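Long-range contacts in spindle pole body-associated protein VIK1 (Candida glabrata, PDB 4GKP), which probably binds microtubules as the noncatalytic partner of the kinesin Kar3, and is represented here by part of its neck and its C-terminal motor homology domain: residues R16-I22 against S244-I250; F83-S87 against L235-F239; Q128-S132 against S156-T160. All blocks are in the same frame, centred on the assembly; numbering follows the deposited sequence.

Contact 1 of 3, residues R16-I22 against S244-I250; sequences RLFANII and SAFVFQI
Central parallel strands of the kinesin motor-domain-like fold illustrate how such a pair satisfies its backbone. Strands 17-22 and 246-250 are extended and run parallel, axes 4.6 Å apart at closest and inclined by 25°. The register runs from Leu17 beside Phe246 to Ile21 beside Ile250, CA-CA 4.6 to 5.0 Å. Hydrogen bonds form a ladder: Phe246 N to Arg16 O (2.9 Å), Phe18 N to Phe246 O (2.7 Å), then at 2.8 Å Phe248 N to Phe18 O, Asn20 N to Phe248 O, Ile250 N to Asn20 O and Ile22 N to Ile250 O. The backbones of Ala19 and Ile21 bond to strand 52-56, Leu17 N to Thr51 OG1, and Ala245 to Phe86.

Arg16 (chi1 m) donates NH1 to Ser244 O at 2.7 Å, and its NH2 is hydrogen-bonded to Asn271 OD1; Ser244 OG accepts from Asn84 ND2. Water 1 accepts from Ser244 N (3.0 Å) and weakly from Arg16 NH1 (3.4 Å). Water 2 joins Asn20 ND2 (3.2 Å) to Gln249 OE1 (2.8 Å); Asn20 OD1 (chi1 t) is bonded to Asn56, Gln249 NE2 weakly to Asp251.

Leu17, Ala19, Ile21, Phe246, Phe248 and Ile250 share one face, where Leu17 CD2 is 3.5 Å from Phe246 CD2 and Ala19 CB 3.8 Å from Ile250 CD1; Phe18, Asn20, Val247 and Gln249 occupy the other. The aromatics take chi1 m; helix 256-266 covers Phe246 and Phe248, helix 68-78 meets Phe18. Most main-chain groups described thus find partners, consistent with a buried sheet whose polar groups are largely paired.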
loop_
_atom_site.group_PDB
_atom_site.type_symbol
_atom_site.label_atom_id
_atom_site.label_comp_id
_atom_site.label_asym_id
_atom_site.label_seq_id
_atom_site.Cartn_x
_atom_site.Cartn_y
_atom_site.Cartn_z
ATOM N N ARG A 16 -10.771 -3.464 -2.692
ATOM C CA ARG A 16 -10.842 -2.057 -2.169
ATOM C C ARG A 16 -9.865 -1.214 -2.951
ATOM O O ARG A 16 -8.645 -1.370 -2.818
ATOM C CB ARG A 16 -10.504 -1.986 -0.673
ATOM C CG ARG A 16 -11.474 -2.745 0.216
ATOM C CD ARG A 16 -10.778 -3.343 1.431
ATOM N NE ARG A 16 -11.541 -4.476 1.954
ATOM C CZ ARG A 16 -11.223 -5.763 1.804
ATOM N NH1 ARG A 16 -10.116 -6.155 1.166
ATOM N NH2 ARG A 16 -12.026 -6.677 2.326
ATOM N N LEU A 17 -10.402 -0.327 -3.777
ATOM C CA LEU A 17 -9.580 0.384 -4.728
ATOM C C LEU A 17 -9.806 1.859 -4.598
ATOM O O LEU A 17 -10.886 2.357 -4.896
ATOM C CB LEU A 17 -9.900 -0.043 -6.153
ATOM C CG LEU A 17 -9.837 -1.508 -6.563
ATOM C CD1 LEU A 17 -10.569 -1.637 -7.884
ATOM C CD2 LEU A 17 -8.412 -2.014 -6.706
ATOM N N PHE A 18 -8.768 2.553 -4.171
ATOM C CA PHE A 18 -8.847 3.970 -4.001
ATOM C C PHE A 18 -8.052 4.683 -5.088
ATOM O O PHE A 18 -6.991 4.215 -5.518
ATOM C CB PHE A 18 -8.397 4.346 -2.587
ATOM C CG PHE A 18 -9.113 3.569 -1.513
ATOM C CD1 PHE A 18 -10.354 3.976 -1.057
ATOM C CD2 PHE A 18 -8.563 2.405 -0.986
ATOM C CE1 PHE A 18 -11.031 3.250 -0.081
ATOM C CE2 PHE A 18 -9.238 1.672 -0.019
ATOM C CZ PHE A 18 -10.474 2.092 0.439
ATOM N N ALA A 19 -8.597 5.804 -5.543
ATOM C CA ALA A 19 -7.918 6.662 -6.496
ATOM C C ALA A 19 -7.564 7.956 -5.808
ATOM O O ALA A 19 -8.435 8.703 -5.400
ATOM C CB ALA A 19 -8.790 6.923 -7.720
ATOM N N ASN A 20 -6.274 8.203 -5.661
ATOM C CA ASN A 20 -5.811 9.461 -5.137
ATOM C C ASN A 20 -5.718 10.385 -6.351
ATOM O O ASN A 20 -4.820 10.259 -7.186
ATOM C CB ASN A 20 -4.462 9.270 -4.430
ATOM C CG ASN A 20 -4.189 10.328 -3.392
ATOM O OD1 ASN A 20 -5.059 11.113 -3.046
ATOM N ND2 ASN A 20 -2.967 10.354 -2.884
ATOM N N ILE A 21 -6.692 11.279 -6.454
ATOM C CA ILE A 21 -6.887 12.130 -7.615
ATOM C C ILE A 21 -6.093 13.394 -7.352
ATOM O O ILE A 21 -6.427 14.160 -6.450
ATOM C CB ILE A 21 -8.398 12.504 -7.780
ATOM C CG1 ILE A 21 -9.298 11.255 -7.767
ATOM C CG2 ILE A 21 -8.652 13.378 -9.009
ATOM C CD1 ILE A 21 -9.269 10.445 -9.042
ATOM N N ILE A 22 -5.029 13.612 -8.119
ATOM C CA ILE A 22 -4.339 14.894 -8.039
ATOM C C ILE A 22 -5.027 15.841 -9.043
ATOM O O ILE A 22 -4.571 16.015 -10.171
ATOM C CB ILE A 22 -2.805 14.761 -8.221
ATOM C CG1 ILE A 22 -2.257 13.573 -7.409
ATOM C CG2 ILE A 22 -2.100 16.055 -7.816
ATOM C CD1 ILE A 22 -2.395 13.716 -5.902
ATOM N N SER A 244 -6.638 -7.352 0.921
ATOM C CA SER A 244 -5.974 -6.414 0.031
ATOM C C SER A 244 -6.679 -5.065 -0.031
ATOM O O SER A 244 -7.895 -4.967 0.139
ATOM C CB SER A 244 -5.862 -7.023 -1.375
ATOM O OG SER A 244 -4.883 -8.053 -1.410
ATOM N N ALA A 245 -5.894 -4.020 -0.253
ATOM C CA ALA A 245 -6.408 -2.684 -0.515
ATOM C C ALA A 245 -5.363 -1.989 -1.341
ATOM O O ALA A 245 -4.143 -2.232 -1.163
ATOM C CB ALA A 245 -6.657 -1.907 0.779
ATOM N N PHE A 246 -5.845 -1.115 -2.229
ATOM C CA PHE A 246 -5.019 -0.466 -3.219
ATOM C C PHE A 246 -5.277 1.035 -3.282
ATOM O O PHE A 246 -6.430 1.488 -3.292
ATOM C CB PHE A 246 -5.276 -1.088 -4.593
ATOM C CG PHE A 246 -5.059 -2.582 -4.649
ATOM C CD1 PHE A 246 -3.795 -3.106 -4.891
ATOM C CD2 PHE A 246 -6.128 -3.463 -4.487
ATOM C CE1 PHE A 246 -3.598 -4.475 -4.960
ATOM C CE2 PHE A 246 -5.931 -4.838 -4.554
ATOM C CZ PHE A 246 -4.660 -5.341 -4.790
ATOM N N VAL A 247 -4.201 1.810 -3.318
ATOM C CA VAL A 247 -4.326 3.223 -3.615
ATOM C C VAL A 247 -3.540 3.510 -4.904
ATOM O O VAL A 247 -2.384 3.105 -5.040
ATOM C CB VAL A 247 -3.908 4.124 -2.421
ATOM C CG1 VAL A 247 -2.536 3.744 -1.908
ATOM C CG2 VAL A 247 -3.896 5.588 -2.819
ATOM N N PHE A 248 -4.199 4.171 -5.851
ATOM C CA PHE A 248 -3.588 4.518 -7.138
ATOM C C PHE A 248 -3.457 6.022 -7.271
ATOM O O PHE A 248 -4.437 6.755 -7.149
ATOM C CB PHE A 248 -4.429 3.985 -8.292
ATOM C CG PHE A 248 -4.658 2.499 -8.245
ATOM C CD1 PHE A 248 -3.785 1.624 -8.889
ATOM C CD2 PHE A 248 -5.769 1.975 -7.577
ATOM C CE1 PHE A 248 -4.010 0.254 -8.854
ATOM C CE2 PHE A 248 -6.000 0.612 -7.543
ATOM C CZ PHE A 248 -5.112 -0.254 -8.166
ATOM N N GLN A 249 -2.237 6.476 -7.501
ATOM C CA GLN A 249 -1.936 7.883 -7.715
ATOM C C GLN A 249 -2.347 8.255 -9.154
ATOM O O GLN A 249 -1.777 7.742 -10.129
ATOM C CB GLN A 249 -0.442 8.104 -7.470
ATOM C CG GLN A 249 0.114 9.452 -7.886
ATOM C CD GLN A 249 0.552 10.313 -6.719
ATOM O OE1 GLN A 249 0.232 10.038 -5.560
ATOM N NE2 GLN A 249 1.288 11.374 -7.024
ATOM N N ILE A 250 -3.372 9.101 -9.274
ATOM C CA ILE A 250 -3.848 9.554 -10.584
ATOM C C ILE A 250 -3.515 11.033 -10.772
ATOM O O ILE A 250 -4.163 11.910 -10.189
ATOM C CB ILE A 250 -5.343 9.223 -10.828
ATOM C CG1 ILE A 250 -5.494 7.765 -11.264
ATOM C CG2 ILE A 250 -5.907 10.024 -11.983
ATOM C CD1 ILE A 250 -5.857 6.828 -10.159
HETATM O O HOH W 1 -8.820 -8.895 -0.352
HETATM O O HOH W 2 -1.007 8.087 -3.989
#

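Contact 2 of 3, residues F83-S87 against L235-F239; sequences FNLFS and LKKIF
Phe86, the residue most covered here, shows how one aromatic side chain can join a sheet to the helix packed on it. Extended strand 83-87 and helical segment 235-239 pass 9.8 Å apart at an angle of 121°, with Asn84 and Ile238 nearest in backbone (CA-CA 7.6 Å). CA-to-CB bonds of Asn84 and Phe86 point toward the helix. With chi1 m, Phe86 lies among three helix residues: its CE2 is 4.0 Å from Leu235 CD2, and its CE1 is 4.1 Å from Ile238 CG2 and 3.5 Å from Phe239 CE1. Phe239 (chi1 m) leaves its backbone sideways, but its ring end comes nearer; the two rings are nearly parallel (24°), yet with centroids 5.2 Å apart they barely overlap.

The CA-to-CB bond of Ile238 (chi1 m, chi2 t) points toward the strand, and its CG2 also lies 3.3 Å from Asn84 ND2, a packing contact. Asn84 (chi1 p) directs its polarity elsewhere: ND2 bonds to Thr242 and Ser244, just beyond the helix. Leu217 of helix 214-219 also touches Phe86, Leu235 and Phe239, while Phe83 and Leu85 touch helix 68-78. Helices thus cover both faces of a central sheet, the layered alpha/beta architecture of the kinesin motor-domain-like fold.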
loop_
_atom_site.group_PDB
_atom_site.type_symbol
_atom_site.label_atom_id
_atom_site.label_comp_id
_atom_site.label_asym_id
_atom_site.label_seq_id
_atom_site.Cartn_x
_atom_site.Cartn_y
_atom_site.Cartn_z
ATOM N N PHE A 83 -3.197 -8.483 6.651
ATOM C CA PHE A 83 -3.668 -7.563 5.617
ATOM C C PHE A 83 -2.570 -6.749 4.989
ATOM O O PHE A 83 -1.410 -6.795 5.418
ATOM C CB PHE A 83 -4.836 -6.662 6.116
ATOM C CG PHE A 83 -4.444 -5.654 7.156
ATOM C CD1 PHE A 83 -3.957 -6.053 8.398
ATOM C CD2 PHE A 83 -4.601 -4.295 6.909
ATOM C CE1 PHE A 83 -3.609 -5.114 9.361
ATOM C CE2 PHE A 83 -4.261 -3.349 7.868
ATOM C CZ PHE A 83 -3.764 -3.758 9.100
ATOM N N ASN A 84 -2.955 -6.022 3.947
ATOM C CA ASN A 84 -2.002 -5.240 3.182
ATOM C C ASN A 84 -2.595 -3.934 2.646
ATOM O O ASN A 84 -3.820 -3.758 2.621
ATOM C CB ASN A 84 -1.428 -6.089 2.047
ATOM C CG ASN A 84 -2.424 -6.329 0.931
ATOM O OD1 ASN A 84 -2.882 -5.387 0.289
ATOM N ND2 ASN A 84 -2.760 -7.591 0.686
ATOM N N LEU A 85 -1.708 -3.035 2.230
ATOM C CA LEU A 85 -2.091 -1.874 1.446
ATOM C C LEU A 85 -1.047 -1.747 0.357
ATOM O O LEU A 85 0.144 -1.784 0.654
ATOM C CB LEU A 85 -2.130 -0.586 2.295
ATOM C CG LEU A 85 -2.353 0.742 1.553
ATOM C CD1 LEU A 85 -3.732 0.830 0.893
ATOM C CD2 LEU A 85 -2.118 1.947 2.465
ATOM N N PHE A 86 -1.497 -1.614 -0.895
ATOM C CA PHE A 86 -0.593 -1.326 -2.010
ATOM C C PHE A 86 -0.682 0.128 -2.404
ATOM O O PHE A 86 -1.777 0.651 -2.568
ATOM C CB PHE A 86 -0.976 -2.121 -3.240
ATOM C CG PHE A 86 -0.557 -3.550 -3.202
ATOM C CD1 PHE A 86 -1.301 -4.486 -2.486
ATOM C CD2 PHE A 86 0.562 -3.971 -3.929
ATOM C CE1 PHE A 86 -0.922 -5.815 -2.471
ATOM C CE2 PHE A 86 0.952 -5.298 -3.916
ATOM C CZ PHE A 86 0.203 -6.223 -3.186
ATOM N N SER A 87 0.465 0.773 -2.563
ATOM C CA SER A 87 0.505 2.131 -3.081
ATOM C C SER A 87 1.166 2.084 -4.452
ATOM O O SER A 87 2.352 1.721 -4.567
ATOM C CB SER A 87 1.275 3.059 -2.144
ATOM O OG SER A 87 1.507 4.314 -2.770
ATOM N N LEU A 235 3.979 -11.668 -4.300
ATOM C CA LEU A 235 2.725 -10.983 -4.607
ATOM C C LEU A 235 1.524 -11.906 -4.513
ATOM O O LEU A 235 0.483 -11.528 -3.953
ATOM C CB LEU A 235 2.782 -10.283 -5.969
ATOM C CG LEU A 235 3.807 -9.145 -6.067
ATOM C CD1 LEU A 235 3.774 -8.490 -7.434
ATOM C CD2 LEU A 235 3.618 -8.093 -4.982
ATOM N N LYS A 236 1.682 -13.130 -5.016
ATOM C CA LYS A 236 0.565 -14.069 -5.059
ATOM C C LYS A 236 0.270 -14.647 -3.675
ATOM O O LYS A 236 -0.875 -14.949 -3.361
ATOM C CB LYS A 236 0.787 -15.174 -6.115
ATOM N N LYS A 237 1.300 -14.803 -2.856
ATOM C CA LYS A 237 1.123 -15.198 -1.454
ATOM C C LYS A 237 0.336 -14.128 -0.659
ATOM O O LYS A 237 -0.515 -14.475 0.173
ATOM C CB LYS A 237 2.487 -15.472 -0.808
ATOM C CG LYS A 237 2.475 -15.694 0.698
ATOM C CD LYS A 237 1.824 -17.013 1.071
ATOM C CE LYS A 237 1.536 -17.072 2.561
ATOM N NZ LYS A 237 0.632 -18.205 2.907
ATOM N N ILE A 238 0.616 -12.851 -0.952
ATOM C CA ILE A 238 -0.060 -11.690 -0.357
ATOM C C ILE A 238 -1.531 -11.582 -0.803
ATOM O O ILE A 238 -2.432 -11.464 0.051
ATOM C CB ILE A 238 0.741 -10.385 -0.639
ATOM C CG1 ILE A 238 2.066 -10.397 0.124
ATOM C CG2 ILE A 238 -0.040 -9.143 -0.272
ATOM C CD1 ILE A 238 3.113 -9.457 -0.430
ATOM N N PHE A 239 -1.783 -11.652 -2.121
ATOM C CA PHE A 239 -3.170 -11.655 -2.645
ATOM C C PHE A 239 -3.994 -12.848 -2.158
ATOM O O PHE A 239 -5.220 -12.742 -2.023
ATOM C CB PHE A 239 -3.241 -11.594 -4.180
ATOM C CG PHE A 239 -2.644 -10.351 -4.780
ATOM C CD1 PHE A 239 -2.896 -9.097 -4.233
ATOM C CD2 PHE A 239 -1.844 -10.433 -5.915
ATOM C CE1 PHE A 239 -2.342 -7.957 -4.788
ATOM C CE2 PHE A 239 -1.284 -9.297 -6.475
ATOM C CZ PHE A 239 -1.534 -8.058 -5.909
#

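Contact 3 of 3, residues Q128-S132 against S156-T160; sequences QDLLS and STLIT
Asp129 OD2 accepts two hydrogen bonds from Thr157, one from its backbone N (3.0 Å) and a very short one from its OG1 (2.4 Å), so a single carboxylate oxygen holds both donors of one residue. Thr157 uses chi1 m, Asp129 chi1 t. Asp129 OD1 receives Leu131 N at 2.8 Å, forming an Asx turn: after extended Asp129 the chain bends at Leu130 and Leu131 (phi/psi -84/-3 and -108/-5), whereas Thr157 is extended (-47/132). Water 3 lies 2.8 Å from Asp129 OD1, 2.6 Å from Ser156 OG and 2.8 Å from Thr157 O.

Apolar packing is slight, Leu131 CD1 (chi1 m, chi2 t) lying 4.2 Å from Ile159 CG1; Leu131 CD1 also touches Thr157 O at 3.7 Å. The nearest CA pairs are Asp129 with Ser156 (5.7 Å) and Leu131 with Thr157 (5.9 Å). Strands 128-129 and 159-160 each pair antiparallel with the long strand 112-121; backbone hydrogen bonds link Leu130, just after strand 128-129, to Tyr118, and Ile159 to Leu116.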
loop_
_atom_site.group_PDB
_atom_site.type_symbol
_atom_site.label_atom_id
_atom_site.label_comp_id
_atom_site.label_asym_id
_atom_site.label_seq_id
_atom_site.Cartn_x
_atom_site.Cartn_y
_atom_site.Cartn_z
ATOM N N GLN A 128 17.248 -5.896 -0.803
ATOM C CA GLN A 128 18.074 -4.874 -0.175
ATOM C C GLN A 128 17.407 -4.389 1.117
ATOM O O GLN A 128 16.265 -3.927 1.097
ATOM C CB GLN A 128 18.291 -3.715 -1.146
ATOM C CG GLN A 128 18.844 -2.441 -0.520
ATOM C CD GLN A 128 19.378 -1.459 -1.555
ATOM O OE1 GLN A 128 19.472 -1.777 -2.749
ATOM N NE2 GLN A 128 19.738 -0.258 -1.099
ATOM N N ASP A 129 18.122 -4.494 2.236
ATOM C CA ASP A 129 17.559 -4.130 3.537
ATOM C C ASP A 129 17.669 -2.640 3.767
ATOM O O ASP A 129 18.757 -2.104 3.930
ATOM C CB ASP A 129 18.230 -4.922 4.672
ATOM C CG ASP A 129 17.806 -4.456 6.090
ATOM O OD1 ASP A 129 16.868 -3.622 6.272
ATOM O OD2 ASP A 129 18.439 -4.951 7.043
ATOM N N LEU A 130 16.524 -1.981 3.843
ATOM C CA LEU A 130 16.482 -0.524 3.939
ATOM C C LEU A 130 16.654 0.033 5.346
ATOM O O LEU A 130 16.690 1.257 5.523
ATOM C CB LEU A 130 15.190 -0.008 3.308
ATOM C CG LEU A 130 14.983 -0.420 1.848
ATOM C CD1 LEU A 130 13.756 0.300 1.318
ATOM C CD2 LEU A 130 16.209 -0.104 0.988
ATOM N N LEU A 131 16.772 -0.849 6.343
ATOM C CA LEU A 131 16.932 -0.410 7.739
ATOM C C LEU A 131 18.324 -0.623 8.356
ATOM O O LEU A 131 18.565 -0.188 9.480
ATOM C CB LEU A 131 15.844 -1.030 8.650
ATOM C CG LEU A 131 14.365 -0.656 8.442
ATOM C CD1 LEU A 131 13.445 -1.506 9.315
ATOM C CD2 LEU A 131 14.093 0.830 8.658
ATOM N N SER A 132 19.233 -1.276 7.634
ATOM C CA SER A 132 20.552 -1.632 8.189
ATOM C C SER A 132 21.523 -0.458 8.380
ATOM O O SER A 132 21.350 0.611 7.782
ATOM C CB SER A 132 21.215 -2.725 7.347
ATOM O OG SER A 132 21.212 -2.362 5.993
ATOM N N SER A 156 15.590 -9.499 7.236
ATOM C CA SER A 156 16.225 -8.197 7.337
ATOM C C SER A 156 16.057 -7.589 8.735
ATOM O O SER A 156 15.295 -8.098 9.552
ATOM C CB SER A 156 15.673 -7.266 6.268
ATOM O OG SER A 156 14.303 -6.998 6.490
ATOM N N THR A 157 16.770 -6.493 8.979
ATOM C CA THR A 157 16.743 -5.743 10.223
ATOM C C THR A 157 15.320 -5.456 10.741
ATOM O O THR A 157 14.446 -4.983 9.995
ATOM C CB THR A 157 17.481 -4.399 10.027
ATOM O OG1 THR A 157 18.741 -4.640 9.372
ATOM C CG2 THR A 157 17.700 -3.654 11.360
ATOM N N LEU A 158 15.105 -5.715 12.028
ATOM C CA LEU A 158 13.797 -5.485 12.632
ATOM C C LEU A 158 13.932 -4.392 13.678
ATOM O O LEU A 158 14.880 -4.389 14.453
ATOM C CB LEU A 158 13.252 -6.788 13.237
ATOM C CG LEU A 158 11.891 -6.777 13.960
ATOM C CD1 LEU A 158 11.171 -8.109 13.810
ATOM C CD2 LEU A 158 12.061 -6.407 15.431
ATOM N N ILE A 159 13.012 -3.440 13.661
ATOM C CA ILE A 159 12.926 -2.443 14.708
ATOM C C ILE A 159 11.500 -2.434 15.262
ATOM O O ILE A 159 10.571 -2.921 14.611
ATOM C CB ILE A 159 13.314 -1.016 14.236
ATOM C CG1 ILE A 159 12.307 -0.447 13.218
ATOM C CG2 ILE A 159 14.759 -0.973 13.738
ATOM C CD1 ILE A 159 12.462 1.045 12.984
ATOM N N THR A 160 11.334 -1.896 16.462
ATOM C CA THR A 160 10.007 -1.515 16.921
ATOM C C THR A 160 9.799 -0.081 16.505
ATOM O O THR A 160 10.748 0.694 16.441
ATOM C CB THR A 160 9.866 -1.639 18.447
ATOM O OG1 THR A 160 10.888 -0.851 19.084
ATOM C CG2 THR A 160 10.005 -3.104 18.869
HETATM O O HOH W 3 14.402 -4.471 7.215
#

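How the contacts relate
Contacts 1 and 2 belong to the buried core and adjoin each other, whereas contact 3 lies at the surface, on the opposite side of the chain's centre from contact 1. Strand 246-250 is flanked by strands 17-22 and 83-88, so Ala245 O and Val247 N, on the edge that contact 1 leaves over, probably hydrogen-bond to Phe86 N and O, and Phe86 meets Phe246 as well as the helix of contact 2. Contact 3 reaches the same sheet through strand 112-121, its centre about 27 Å from that of contact 1. Chemistry follows position: a backbone ladder with apolar side chains on its faces, apolar packing between layers, and a hydrated carboxylate at the periphery.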